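Local coordinates for dTDP-4-dehydrorhamnose reductase (Bacillus anthracis, PDB 3SC6), which probably catalyses the NADPH-dependent reduction of dTDP-4-dehydrorhamnose to dTDP-L-rhamnose in the rhamnose biosynthetic pathway, at residues S105-F110 and S255-N260; I150-W155 and Y207-V212. All blocks are in the same frame, centred on the assembly; numbering follows the deposited sequence.

Interaction 1: residues S105-F110 and S255-N260. With NAP (NADP nicotinamide-adenine-dinucleotide phosphate), chain G.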
ATOM      1  N   SER A 105       0.926   5.144   1.820  1.00 47.10           N
ATOM      2  CA  SER A 105      -0.285   5.819   1.387  1.00 48.25           C
ATOM      3  C   SER A 105      -0.853   5.194   0.115  1.00 49.71           C
ATOM      4  O   SER A 105      -0.353   4.174  -0.362  1.00 50.19           O
ATOM      5  CB  SER A 105      -0.030   7.313   1.205  1.00 47.86           C
ATOM      6  OG  SER A 105      -1.218   7.985   0.824  1.00 49.15           O
ATOM      7  N   THR A 106      -1.877   5.837  -0.443  1.00 50.92           N
ATOM      8  CA  THR A 106      -2.554   5.348  -1.640  1.00 52.00           C
ATOM      9  C   THR A 106      -2.732   6.339  -2.791  1.00 52.97           C
ATOM     10  O   THR A 106      -2.479   7.532  -2.659  1.00 53.24           O
ATOM     11  CB  THR A 106      -3.972   4.919  -1.236  1.00 52.63           C
ATOM     12  OG1 THR A 106      -4.670   4.409  -2.374  1.00 55.14           O
ATOM     13  CG2 THR A 106      -4.736   6.108  -0.651  1.00 50.51           C
ATOM     14  N   ASP A 107      -3.193   5.818  -3.923  1.00 54.73           N
ATOM     15  CA  ASP A 107      -3.434   6.628  -5.113  1.00 56.15           C
ATOM     16  C   ASP A 107      -4.824   7.268  -5.067  1.00 56.67           C
ATOM     17  O   ASP A 107      -5.173   8.054  -5.946  1.00 56.09           O
ATOM     18  CB  ASP A 107      -3.287   5.796  -6.392  1.00 57.80           C
ATOM     19  CG  ASP A 107      -4.225   4.605  -6.434  1.00 60.42           C
ATOM     20  OD1 ASP A 107      -4.764   4.330  -7.520  1.00 65.74           O
ATOM     21  OD2 ASP A 107      -4.420   3.939  -5.397  1.00 63.37           O
ATOM     22  N   TYR A 108      -5.620   6.922  -4.053  1.00 57.27           N
ATOM     23  CA  TYR A 108      -6.963   7.489  -3.919  1.00 59.15           C
ATOM     24  C   TYR A 108      -6.921   8.918  -3.382  1.00 58.34           C
ATOM     25  O   TYR A 108      -7.957   9.504  -3.074  1.00 58.81           O
ATOM     26  CB  TYR A 108      -7.888   6.610  -3.063  1.00 60.09           C
ATOM     27  CG  TYR A 108      -8.187   5.254  -3.664  1.00 63.81           C
ATOM     28  CD1 TYR A 108      -8.915   5.148  -4.836  1.00 68.97           C
ATOM     29  CD2 TYR A 108      -7.785   4.086  -3.040  1.00 68.21           C
ATOM     30  CE1 TYR A 108      -9.204   3.916  -5.393  1.00 72.39           C
ATOM     31  CE2 TYR A 108      -8.072   2.843  -3.588  1.00 71.27           C
ATOM     32  CZ  TYR A 108      -8.783   2.766  -4.765  1.00 72.63           C
ATOM     33  OH  TYR A 108      -9.077   1.540  -5.317  1.00 75.23           O
ATOM     34  N   VAL A 109      -5.715   9.471  -3.266  1.00 57.74           N
ATOM     35  CA  VAL A 109      -5.536  10.833  -2.790  1.00 57.28           C
ATOM     36  C   VAL A 109      -5.727  11.767  -3.993  1.00 58.67           C
ATOM     37  O   VAL A 109      -5.817  12.980  -3.836  1.00 58.77           O
ATOM     38  CB  VAL A 109      -4.147  11.052  -2.144  1.00 56.05           C
ATOM     39  CG1 VAL A 109      -3.993  10.174  -0.910  1.00 53.74           C
ATOM     40  CG2 VAL A 109      -3.034  10.782  -3.146  1.00 55.74           C
ATOM     41  N   PHE A 110      -5.763  11.186  -5.194  1.00 60.01           N
ATOM     42  CA  PHE A 110      -5.958  11.943  -6.428  1.00 61.84           C
ATOM     43  C   PHE A 110      -7.298  11.544  -7.042  1.00 64.58           C
ATOM     44  O   PHE A 110      -7.919  10.569  -6.614  1.00 64.21           O
ATOM     45  CB  PHE A 110      -4.864  11.652  -7.457  1.00 61.85           C
ATOM     46  CG  PHE A 110      -3.484  12.009  -7.011  1.00 58.68           C
ATOM     47  CD1 PHE A 110      -3.023  13.304  -7.133  1.00 57.93           C
ATOM     48  CD2 PHE A 110      -2.624  11.040  -6.536  1.00 58.43           C
ATOM     49  CE1 PHE A 110      -1.743  13.640  -6.744  1.00 57.74           C
ATOM     50  CE2 PHE A 110      -1.339  11.368  -6.150  1.00 58.41           C
ATOM     51  CZ  PHE A 110      -0.899  12.674  -6.255  1.00 57.55           C
ATOM     52  N   SER A 255      -5.833   4.926 -12.222  1.00 73.10           N
ATOM     53  CA  SER A 255      -5.024   5.009 -11.007  1.00 70.76           C
ATOM     54  C   SER A 255      -3.580   4.623 -11.324  1.00 69.21           C
ATOM     55  O   SER A 255      -3.153   3.495 -11.075  1.00 68.37           O
ATOM     56  CB  SER A 255      -5.595   4.099  -9.921  1.00 70.14           C
ATOM     57  OG  SER A 255      -5.627   2.741 -10.332  1.00 70.94           O
ATOM     58  N   ILE A 256      -2.836   5.575 -11.877  1.00 68.70           N
ATOM     59  CA  ILE A 256      -1.443   5.357 -12.246  1.00 67.67           C
ATOM     60  C   ILE A 256      -0.561   6.483 -11.730  1.00 66.25           C
ATOM     61  O   ILE A 256      -0.982   7.641 -11.694  1.00 67.22           O
ATOM     62  CB  ILE A 256      -1.292   5.322 -13.785  1.00 69.54           C
ATOM     63  CG1 ILE A 256      -2.205   4.259 -14.394  1.00 69.98           C
ATOM     64  CG2 ILE A 256       0.159   5.077 -14.181  1.00 69.31           C
ATOM     65  CD1 ILE A 256      -2.119   4.191 -15.901  1.00 73.98           C
ATOM     66  N   PHE A 257       0.660   6.146 -11.324  1.00 63.95           N
ATOM     67  CA  PHE A 257       1.588   7.145 -10.824  1.00 62.19           C
ATOM     68  C   PHE A 257       2.734   7.350 -11.793  1.00 62.58           C
ATOM     69  O   PHE A 257       3.022   6.491 -12.632  1.00 62.31           O
ATOM     70  CB  PHE A 257       2.290   6.709  -9.532  1.00 60.58           C
ATOM     71  CG  PHE A 257       1.399   6.479  -8.360  1.00 58.45           C
ATOM     72  CD1 PHE A 257       0.690   7.523  -7.801  1.00 58.18           C
ATOM     73  CD2 PHE A 257       1.407   5.261  -7.709  1.00 57.37           C
ATOM     74  CE1 PHE A 257      -0.089   7.324  -6.682  1.00 57.81           C
ATOM     75  CE2 PHE A 257       0.641   5.058  -6.585  1.00 57.08           C
ATOM     76  CZ  PHE A 257      -0.107   6.094  -6.068  1.00 57.71           C
ATOM     77  N   GLN A 258       3.387   8.504 -11.662  1.00 62.07           N
ATOM     78  CA  GLN A 258       4.540   8.835 -12.471  1.00 62.41           C
ATOM     79  C   GLN A 258       5.614   8.605 -11.422  1.00 61.02           C
ATOM     80  O   GLN A 258       5.474   9.058 -10.287  1.00 59.53           O
ATOM     81  CB  GLN A 258       4.540  10.277 -12.978  1.00 63.35           C
ATOM     82  CG  GLN A 258       3.358  10.624 -13.861  1.00 63.96           C
ATOM     83  CD  GLN A 258       3.430  12.032 -14.433  1.00 63.61           C
ATOM     84  OE1 GLN A 258       2.466  12.517 -15.015  1.00 67.06           O
ATOM     85  NE2 GLN A 258       4.568  12.692 -14.265  1.00 60.94           N
ATOM     86  N   HIS A 259       6.664   7.879 -11.775  1.00 61.37           N
ATOM     87  CA  HIS A 259       7.728   7.589 -10.820  1.00 60.40           C
ATOM     88  C   HIS A 259       8.903   8.568 -10.898  1.00 60.42           C
ATOM     89  O   HIS A 259      10.012   8.197 -11.291  1.00 61.47           O
ATOM     90  CB  HIS A 259       8.190   6.144 -11.028  1.00 60.68           C
ATOM     91  CG  HIS A 259       7.072   5.148 -10.936  1.00 60.70           C
ATOM     92  ND1 HIS A 259       6.647   4.608  -9.741  1.00 61.66           N
ATOM     93  CD2 HIS A 259       6.282   4.608 -11.893  1.00 62.55           C
ATOM     94  CE1 HIS A 259       5.644   3.776  -9.967  1.00 59.18           C
ATOM     95  NE2 HIS A 259       5.405   3.757 -11.264  1.00 59.54           N
ATOM     96  N   ASN A 260       8.653   9.815 -10.497  1.00 59.18           N
ATOM     97  CA  ASN A 260       9.683  10.851 -10.520  1.00 59.31           C
ATOM     98  C   ASN A 260      10.696  10.735  -9.384  1.00 57.43           C
ATOM     99  O   ASN A 260      11.876  10.510  -9.634  1.00 58.32           O
ATOM    100  CB  ASN A 260       9.053  12.247 -10.501  1.00 60.13           C
ATOM    101  CG  ASN A 260       8.182  12.515 -11.712  1.00 63.56           C
ATOM    102  OD1 ASN A 260       8.038  11.667 -12.594  1.00 67.62           O
ATOM    103  ND2 ASN A 260       7.600  13.706 -11.765  1.00 65.85           N
TER
HETATM  104  PA  NAP G 285      -4.443  -4.552   5.562  1.00 60.45           P
HETATM  105  O1A NAP G 285      -5.846  -4.125   5.920  1.00 59.85           O
HETATM  106  O2A NAP G 285      -4.138  -6.025   5.399  1.00 58.79           O
HETATM  107  O5B NAP G 285      -3.417  -3.948   6.644  1.00 59.65           O
HETATM  108  C5B NAP G 285      -3.817  -2.987   7.617  1.00 59.18           C
HETATM  109  C4B NAP G 285      -3.613  -3.579   9.007  1.00 58.22           C
HETATM  110  O4B NAP G 285      -3.782  -2.557  10.002  1.00 57.98           O
HETATM  111  C3B NAP G 285      -4.621  -4.686   9.314  1.00 57.50           C
HETATM  112  O3B NAP G 285      -3.970  -5.909   9.668  1.00 55.08           O
HETATM  113  C2B NAP G 285      -5.417  -4.161  10.486  1.00 57.55           C
HETATM  114  O2B NAP G 285      -5.779  -5.196  11.398  1.00 58.30           O
HETATM  115  C1B NAP G 285      -4.466  -3.145  11.108  1.00 56.91           C
HETATM  116  N9A NAP G 285      -5.170  -2.185  12.002  1.00 54.53           N
HETATM  117  C8A NAP G 285      -6.461  -1.808  11.953  1.00 52.90           C
HETATM  118  N7A NAP G 285      -6.700  -0.945  12.966  1.00 52.32           N
HETATM  119  C5A NAP G 285      -5.552  -0.796  13.653  1.00 51.54           C
HETATM  120  C6A NAP G 285      -5.155  -0.013  14.847  1.00 49.70           C
HETATM  121  N6A NAP G 285      -6.053   0.776  15.486  1.00 48.31           N
HETATM  122  N1A NAP G 285      -3.875  -0.102  15.274  1.00 49.94           N
HETATM  123  C2A NAP G 285      -2.988  -0.887  14.632  1.00 52.23           C
HETATM  124  N3A NAP G 285      -3.332  -1.610  13.546  1.00 52.47           N
HETATM  125  C4A NAP G 285      -4.594  -1.582  13.045  1.00 52.90           C
HETATM  126  O3  NAP G 285      -4.000  -3.773   4.218  1.00 61.63           O
HETATM  127  PN  NAP G 285      -2.461  -3.672   3.721  1.00 61.32           P
HETATM  128  O1N NAP G 285      -2.468  -3.647   2.211  1.00 62.92           O
HETATM  129  O2N NAP G 285      -1.603  -4.664   4.466  1.00 59.73           O
HETATM  130  O5D NAP G 285      -2.030  -2.212   4.229  1.00 65.90           O
HETATM  131  C5D NAP G 285      -0.795  -1.631   3.810  1.00 67.98           C
HETATM  132  C4D NAP G 285      -0.963  -0.133   3.560  1.00 68.93           C
HETATM  133  O4D NAP G 285      -1.030   0.129   2.150  1.00 69.89           O
HETATM  134  C3D NAP G 285      -2.234   0.438   4.183  1.00 68.88           C
HETATM  135  O3D NAP G 285      -1.913   1.546   5.028  1.00 67.59           O
HETATM  136  C2D NAP G 285      -3.086   0.890   3.017  1.00 68.85           C
HETATM  137  O2D NAP G 285      -3.752   2.113   3.334  1.00 66.20           O
HETATM  138  C1D NAP G 285      -2.095   1.047   1.869  1.00 70.70           C
HETATM  139  N1N NAP G 285      -2.677   0.776   0.545  1.00 73.35           N
HETATM  140  C2N NAP G 285      -3.205  -0.429   0.273  1.00 75.20           C
HETATM  141  C3N NAP G 285      -3.757  -0.702  -0.978  1.00 76.06           C
HETATM  142  C7N NAP G 285      -4.344  -2.062  -1.249  1.00 76.52           C
HETATM  143  O7N NAP G 285      -4.391  -2.878  -0.340  1.00 76.95           O
HETATM  144  N7N NAP G 285      -4.799  -2.364  -2.464  1.00 77.08           N
HETATM  145  C4N NAP G 285      -3.750   0.292  -1.952  1.00 75.71           C
HETATM  146  C5N NAP G 285      -3.195   1.525  -1.650  1.00 74.59           C
HETATM  147  C6N NAP G 285      -2.658   1.743  -0.386  1.00 74.04           C
HETATM  148  P2B NAP G 285      -7.298  -5.733  11.470  1.00 58.86           P
HETATM  149  O1X NAP G 285      -7.181  -6.965  12.334  1.00 60.87           O
HETATM  150  O2X NAP G 285      -8.076  -4.604  12.104  1.00 60.63           O
HETATM  151  O3X NAP G 285      -7.670  -6.006  10.034  1.00 57.85           O
HETATM  152  O   HOH W   1      -7.391   2.008  -7.768  1.00 57.83           O
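S255 OG is gripped twice beside D107: it bonds I185 O and a water 3.2 Å away, which links it weakly to Y108 OH. This loop closes over the end of strand 100-106 of the Rossmann fold. The chain there makes an ST turn, in which T106 OG1 accepts from Y108 N at 3.2 Å with a nearly straight N-H (163°). T106 OG1 lies anti to its backbone N and comes 3.3 Å from NADP C5N. Y130 OH and K134 NZ hydrogen-bond the cofactor. T106, Y130 and K134 are consistent with the Ser/Thr and Tyr-x-x-x-Lys pattern of short-chain dehydrogenases.

F257 carries the apolar part. Its CZ packs against D107 CB, which meets the ring obliquely. T106 C and F110 CE2 both lie at the ring edge, F110 CE2 at 4.3 Å from F257 CE1. The F257 ring also meets H211, with planes about 30° apart, while F110 stacks on Y118.

D107 CG lies between the backbone N and the carbonyl carbon (chi1 58°). D107 OD2 sits 4.1 Å above one face of the Y108 ring, offset toward its rim.

Interaction 2: residues I150-W155 and Y207-V212; sequences IVRTSW and YGTYHV. With NAP (NADP nicotinamide-adenine-dinucleotide phosphate), chain G.
I150 and R152 hold Y210 between them in a parallel strand pair of the Rossmann sheet. Strands 150-153 and 208-211 run 18° apart. I150 O takes Y210 N at 2.7 Å, and R152 N gives to Y210 O. The ladder continues with I150 N to G208 O and V212 N to R152 O.

The closely packed part is buried on the face that bears T209, R152 and H211. R152 and H211 lie side by side and point the same way. The R152 chain is extended from CG to NE, and its CD comes 3.5 Å from H211 CD2. R152 NH1 then donates to H211 NE2 at 3.3 Å. The NH1 atom is in the plane of the imidazole, and the two flat groups are 25° apart. T209 CG2 sits over the centre of one guanidinium face, 3.8 Å above its plane, and T209 OG1 bonds K142 NZ. V151 and Y210 point to the opposite face, where helix 191-202 lies against them. Beyond them V151 CG1 meets V212 CG2 at 3.6 Å.

The contact is looser at its start. G208 is partly exposed, like Y207 before it, and joins through its backbone. At the cofactor end, T153 OG1, anti to its backbone N (chi1 -173°), donates to V212 O at 3.0 Å. T153 O lies 3.4 Å from NADP C5N.

R152 NH2 forms a salt bridge with E138. The arginine charge is thus paired, and its NH1 bond uses H211 NE2 as an acceptor. With H211 ND1 weakly bonded to Q258 O, a neutral imidazole protonated at ND1 is likely.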
ATOM      1  N   ILE A 150       6.897   9.246   2.660  1.00 39.87           N
ATOM      2  CA  ILE A 150       5.492   8.980   2.378  1.00 40.48           C
ATOM      3  C   ILE A 150       5.530   8.134   1.118  1.00 40.94           C
ATOM      4  O   ILE A 150       5.901   8.624   0.055  1.00 41.97           O
ATOM      5  CB  ILE A 150       4.666  10.259   2.176  1.00 40.53           C
ATOM      6  CG1 ILE A 150       4.679  11.096   3.455  1.00 42.19           C
ATOM      7  CG2 ILE A 150       3.238   9.911   1.842  1.00 40.33           C
ATOM      8  CD1 ILE A 150       3.865  12.363   3.368  1.00 44.08           C
ATOM      9  N   VAL A 151       5.185   6.856   1.248  1.00 41.38           N
ATOM     10  CA  VAL A 151       5.197   5.947   0.110  1.00 42.18           C
ATOM     11  C   VAL A 151       3.796   5.553  -0.370  1.00 43.49           C
ATOM     12  O   VAL A 151       3.132   4.711   0.230  1.00 43.76           O
ATOM     13  CB  VAL A 151       6.007   4.663   0.433  1.00 42.28           C
ATOM     14  CG1 VAL A 151       5.972   3.700  -0.741  1.00 40.41           C
ATOM     15  CG2 VAL A 151       7.450   5.015   0.792  1.00 40.22           C
ATOM     16  N   ARG A 152       3.361   6.171  -1.461  1.00 44.79           N
ATOM     17  CA  ARG A 152       2.056   5.891  -2.043  1.00 45.86           C
ATOM     18  C   ARG A 152       2.184   4.706  -2.981  1.00 47.03           C
ATOM     19  O   ARG A 152       3.091   4.666  -3.815  1.00 46.55           O
ATOM     20  CB  ARG A 152       1.574   7.105  -2.823  1.00 46.20           C
ATOM     21  CG  ARG A 152       1.335   8.314  -1.967  1.00 46.91           C
ATOM     22  CD  ARG A 152       1.103   9.540  -2.799  1.00 47.53           C
ATOM     23  NE  ARG A 152       0.867  10.709  -1.966  1.00 47.29           N
ATOM     24  CZ  ARG A 152       0.810  11.953  -2.425  1.00 48.56           C
ATOM     25  NH1 ARG A 152       1.048  12.202  -3.706  1.00 50.92           N
ATOM     26  NH2 ARG A 152       0.582  12.958  -1.592  1.00 48.68           N
ATOM     27  N   THR A 153       1.281   3.741  -2.835  1.00 48.35           N
ATOM     28  CA  THR A 153       1.281   2.553  -3.672  1.00 49.98           C
ATOM     29  C   THR A 153      -0.160   2.327  -4.123  1.00 51.40           C
ATOM     30  O   THR A 153      -1.033   3.131  -3.794  1.00 52.02           O
ATOM     31  CB  THR A 153       1.799   1.328  -2.921  1.00 49.59           C
ATOM     32  OG1 THR A 153       1.923   0.224  -3.826  1.00 51.89           O
ATOM     33  CG2 THR A 153       0.870   0.973  -1.764  1.00 49.77           C
ATOM     34  N   SER A 154      -0.418   1.244  -4.862  1.00 52.92           N
ATOM     35  CA  SER A 154      -1.777   0.957  -5.345  1.00 54.00           C
ATOM     36  C   SER A 154      -1.954  -0.469  -5.851  1.00 54.68           C
ATOM     37  O   SER A 154      -0.992  -1.081  -6.324  1.00 54.00           O
ATOM     38  CB  SER A 154      -2.099   1.892  -6.505  1.00 55.09           C
ATOM     39  OG  SER A 154      -1.183   1.690  -7.573  1.00 56.00           O
ATOM     40  N   TRP A 155      -3.182  -1.002  -5.758  1.00 55.68           N
ATOM     41  CA  TRP A 155      -3.443  -2.362  -6.242  1.00 56.28           C
ATOM     42  C   TRP A 155      -2.405  -3.309  -5.677  1.00 55.68           C
ATOM     43  O   TRP A 155      -1.803  -4.106  -6.393  1.00 56.05           O
ATOM     44  CB  TRP A 155      -3.396  -2.317  -7.768  1.00 57.44           C
ATOM     45  CG  TRP A 155      -4.562  -1.594  -8.385  1.00 60.11           C
ATOM     46  CD1 TRP A 155      -5.029  -0.354  -8.057  1.00 63.19           C
ATOM     47  CD2 TRP A 155      -5.230  -1.951  -9.602  1.00 62.31           C
ATOM     48  NE1 TRP A 155      -6.052   0.005  -8.895  1.00 64.94           N
ATOM     49  CE2 TRP A 155      -6.179  -0.946  -9.869  1.00 63.04           C
ATOM     50  CE3 TRP A 155      -5.153  -3.050 -10.461  1.00 63.09           C
ATOM     51  CZ2 TRP A 155      -7.042  -1.003 -10.958  1.00 63.98           C
ATOM     52  CZ3 TRP A 155      -6.014  -3.109 -11.539  1.00 65.27           C
ATOM     53  CH2 TRP A 155      -6.946  -2.089 -11.780  1.00 65.18           C
ATOM     54  N   TYR A 207      14.481  11.881   2.481  1.00 39.64           N
ATOM     55  CA  TYR A 207      13.083  12.017   2.885  1.00 38.82           C
ATOM     56  C   TYR A 207      12.218  12.690   1.831  1.00 38.59           C
ATOM     57  O   TYR A 207      12.710  13.414   0.980  1.00 38.51           O
ATOM     58  CB  TYR A 207      12.972  12.800   4.192  1.00 39.32           C
ATOM     59  CG  TYR A 207      13.905  12.313   5.281  1.00 39.04           C
ATOM     60  CD1 TYR A 207      13.736  11.075   5.873  1.00 40.46           C
ATOM     61  CD2 TYR A 207      14.881  13.150   5.793  1.00 37.97           C
ATOM     62  CE1 TYR A 207      14.582  10.645   6.876  1.00 41.90           C
ATOM     63  CE2 TYR A 207      15.715  12.737   6.807  1.00 40.40           C
ATOM     64  CZ  TYR A 207      15.565  11.485   7.344  1.00 41.57           C
ATOM     65  OH  TYR A 207      16.399  11.076   8.357  1.00 43.40           O
ATOM     66  N   GLY A 208      10.915  12.440   1.901  1.00 38.43           N
ATOM     67  CA  GLY A 208       9.979  13.023   0.960  1.00 38.22           C
ATOM     68  C   GLY A 208       8.831  12.098   0.640  1.00 38.04           C
ATOM     69  O   GLY A 208       8.602  11.116   1.341  1.00 37.08           O
ATOM     70  N   THR A 209       8.113  12.425  -0.435  1.00 38.81           N
ATOM     71  CA  THR A 209       6.974  11.646  -0.886  1.00 39.72           C
ATOM     72  C   THR A 209       7.397  10.860  -2.123  1.00 40.83           C
ATOM     73  O   THR A 209       7.977  11.425  -3.038  1.00 41.49           O
ATOM     74  CB  THR A 209       5.783  12.564  -1.244  1.00 40.05           C
ATOM     75  OG1 THR A 209       5.437  13.376  -0.114  1.00 41.05           O
ATOM     76  CG2 THR A 209       4.588  11.748  -1.665  1.00 39.27           C
ATOM     77  N   TYR A 210       7.095   9.562  -2.143  1.00 41.37           N
ATOM     78  CA  TYR A 210       7.449   8.681  -3.260  1.00 41.68           C
ATOM     79  C   TYR A 210       6.339   7.770  -3.755  1.00 43.08           C
ATOM     80  O   TYR A 210       5.613   7.177  -2.953  1.00 42.78           O
ATOM     81  CB  TYR A 210       8.563   7.736  -2.825  1.00 40.68           C
ATOM     82  CG  TYR A 210       9.896   8.359  -2.525  1.00 38.93           C
ATOM     83  CD1 TYR A 210      10.904   8.352  -3.480  1.00 36.84           C
ATOM     84  CD2 TYR A 210      10.158   8.937  -1.293  1.00 36.75           C
ATOM     85  CE1 TYR A 210      12.134   8.894  -3.219  1.00 37.66           C
ATOM     86  CE2 TYR A 210      11.393   9.496  -1.020  1.00 37.92           C
ATOM     87  CZ  TYR A 210      12.379   9.472  -1.995  1.00 38.44           C
ATOM     88  OH  TYR A 210      13.614  10.020  -1.751  1.00 35.77           O
ATOM     89  N   HIS A 211       6.211   7.647  -5.077  1.00 45.25           N
ATOM     90  CA  HIS A 211       5.202   6.766  -5.635  1.00 46.72           C
ATOM     91  C   HIS A 211       5.901   5.461  -5.985  1.00 47.80           C
ATOM     92  O   HIS A 211       6.767   5.435  -6.858  1.00 49.06           O
ATOM     93  CB  HIS A 211       4.499   7.307  -6.881  1.00 47.93           C
ATOM     94  CG  HIS A 211       3.717   8.558  -6.653  1.00 48.06           C
ATOM     95  ND1 HIS A 211       3.380   9.423  -7.667  1.00 49.76           N
ATOM     96  CD2 HIS A 211       3.282   9.134  -5.509  1.00 48.53           C
ATOM     97  CE1 HIS A 211       2.702  10.439  -7.163  1.00 48.96           C
ATOM     98  NE2 HIS A 211       2.642  10.296  -5.856  1.00 46.32           N
ATOM     99  N   VAL A 212       5.529   4.386  -5.298  1.00 48.64           N
ATOM    100  CA  VAL A 212       6.126   3.080  -5.542  1.00 49.90           C
ATOM    101  C   VAL A 212       5.058   2.092  -5.986  1.00 51.42           C
ATOM    102  O   VAL A 212       4.147   1.753  -5.223  1.00 51.49           O
ATOM    103  CB  VAL A 212       6.816   2.534  -4.287  1.00 49.60           C
ATOM    104  CG1 VAL A 212       7.421   1.165  -4.573  1.00 48.62           C
ATOM    105  CG2 VAL A 212       7.887   3.508  -3.816  1.00 48.83           C
TER
HETATM  106  PA  NAP G 285      -4.443  -4.552   5.562  1.00 60.45           P
HETATM  107  O1A NAP G 285      -5.846  -4.125   5.920  1.00 59.85           O
HETATM  108  O2A NAP G 285      -4.138  -6.025   5.399  1.00 58.79           O
HETATM  109  O5B NAP G 285      -3.417  -3.948   6.644  1.00 59.65           O
HETATM  110  C5B NAP G 285      -3.817  -2.987   7.617  1.00 59.18           C
HETATM  111  C4B NAP G 285      -3.613  -3.579   9.007  1.00 58.22           C
HETATM  112  O4B NAP G 285      -3.782  -2.557  10.002  1.00 57.98           O
HETATM  113  C3B NAP G 285      -4.621  -4.686   9.314  1.00 57.50           C
HETATM  114  O3B NAP G 285      -3.970  -5.909   9.668  1.00 55.08           O
HETATM  115  C2B NAP G 285      -5.417  -4.161  10.486  1.00 57.55           C
HETATM  116  O2B NAP G 285      -5.779  -5.196  11.398  1.00 58.30           O
HETATM  117  C1B NAP G 285      -4.466  -3.145  11.108  1.00 56.91           C
HETATM  118  N9A NAP G 285      -5.170  -2.185  12.002  1.00 54.53           N
HETATM  119  C8A NAP G 285      -6.461  -1.808  11.953  1.00 52.90           C
HETATM  120  N7A NAP G 285      -6.700  -0.945  12.966  1.00 52.32           N
HETATM  121  C5A NAP G 285      -5.552  -0.796  13.653  1.00 51.54           C
HETATM  122  C6A NAP G 285      -5.155  -0.013  14.847  1.00 49.70           C
HETATM  123  N6A NAP G 285      -6.053   0.776  15.486  1.00 48.31           N
HETATM  124  N1A NAP G 285      -3.875  -0.102  15.274  1.00 49.94           N
HETATM  125  C2A NAP G 285      -2.988  -0.887  14.632  1.00 52.23           C
HETATM  126  N3A NAP G 285      -3.332  -1.610  13.546  1.00 52.47           N
HETATM  127  C4A NAP G 285      -4.594  -1.582  13.045  1.00 52.90           C
HETATM  128  O3  NAP G 285      -4.000  -3.773   4.218  1.00 61.63           O
HETATM  129  PN  NAP G 285      -2.461  -3.672   3.721  1.00 61.32           P
HETATM  130  O1N NAP G 285      -2.468  -3.647   2.211  1.00 62.92           O
HETATM  131  O2N NAP G 285      -1.603  -4.664   4.466  1.00 59.73           O
HETATM  132  O5D NAP G 285      -2.030  -2.212   4.229  1.00 65.90           O
HETATM  133  C5D NAP G 285      -0.795  -1.631   3.810  1.00 67.98           C
HETATM  134  C4D NAP G 285      -0.963  -0.133   3.560  1.00 68.93           C
HETATM  135  O4D NAP G 285      -1.030   0.129   2.150  1.00 69.89           O
HETATM  136  C3D NAP G 285      -2.234   0.438   4.183  1.00 68.88           C
HETATM  137  O3D NAP G 285      -1.913   1.546   5.028  1.00 67.59           O
HETATM  138  C2D NAP G 285      -3.086   0.890   3.017  1.00 68.85           C
HETATM  139  O2D NAP G 285      -3.752   2.113   3.334  1.00 66.20           O
HETATM  140  C1D NAP G 285      -2.095   1.047   1.869  1.00 70.70           C
HETATM  141  N1N NAP G 285      -2.677   0.776   0.545  1.00 73.35           N
HETATM  142  C2N NAP G 285      -3.205  -0.429   0.273  1.00 75.20           C
HETATM  143  C3N NAP G 285      -3.757  -0.702  -0.978  1.00 76.06           C
HETATM  144  C7N NAP G 285      -4.344  -2.062  -1.249  1.00 76.52           C
HETATM  145  O7N NAP G 285      -4.391  -2.878  -0.340  1.00 76.95           O
HETATM  146  N7N NAP G 285      -4.799  -2.364  -2.464  1.00 77.08           N
HETATM  147  C4N NAP G 285      -3.750   0.292  -1.952  1.00 75.71           C
HETATM  148  C5N NAP G 285      -3.195   1.525  -1.650  1.00 74.59           C
HETATM  149  C6N NAP G 285      -2.658   1.743  -0.386  1.00 74.04           C
HETATM  150  P2B NAP G 285      -7.298  -5.733  11.470  1.00 58.86           P
HETATM  151  O1X NAP G 285      -7.181  -6.965  12.334  1.00 60.87           O
HETATM  152  O2X NAP G 285      -8.076  -4.604  12.104  1.00 60.63           O
HETATM  153  O3X NAP G 285      -7.670  -6.006  10.034  1.00 57.85           O

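In the fold
The two interactions lie in one sheet, with centres 8 Å apart. Strands 100-106 and 148-157 are neighbours there, and S105 probably bonds V151 and T153 through the backbone. Strand 208-211 pairs with 148-157 farther on. Along the chain the order is 105-110, 150-155, 207-212, 255-260, so interaction 1 brackets interaction 2. The late loop 255-260 returns to the sheet and meets both segments of interaction 2: H259 ND1 bonds H211 O, and S255 packs beside W155. From 105-110, F110 packs on R152. Both interactions touch NADP around its nicotinamide ring. The ends of the two neighbouring strands line the nicotinamide end of the pocket, and the loop 255-260 packs against them.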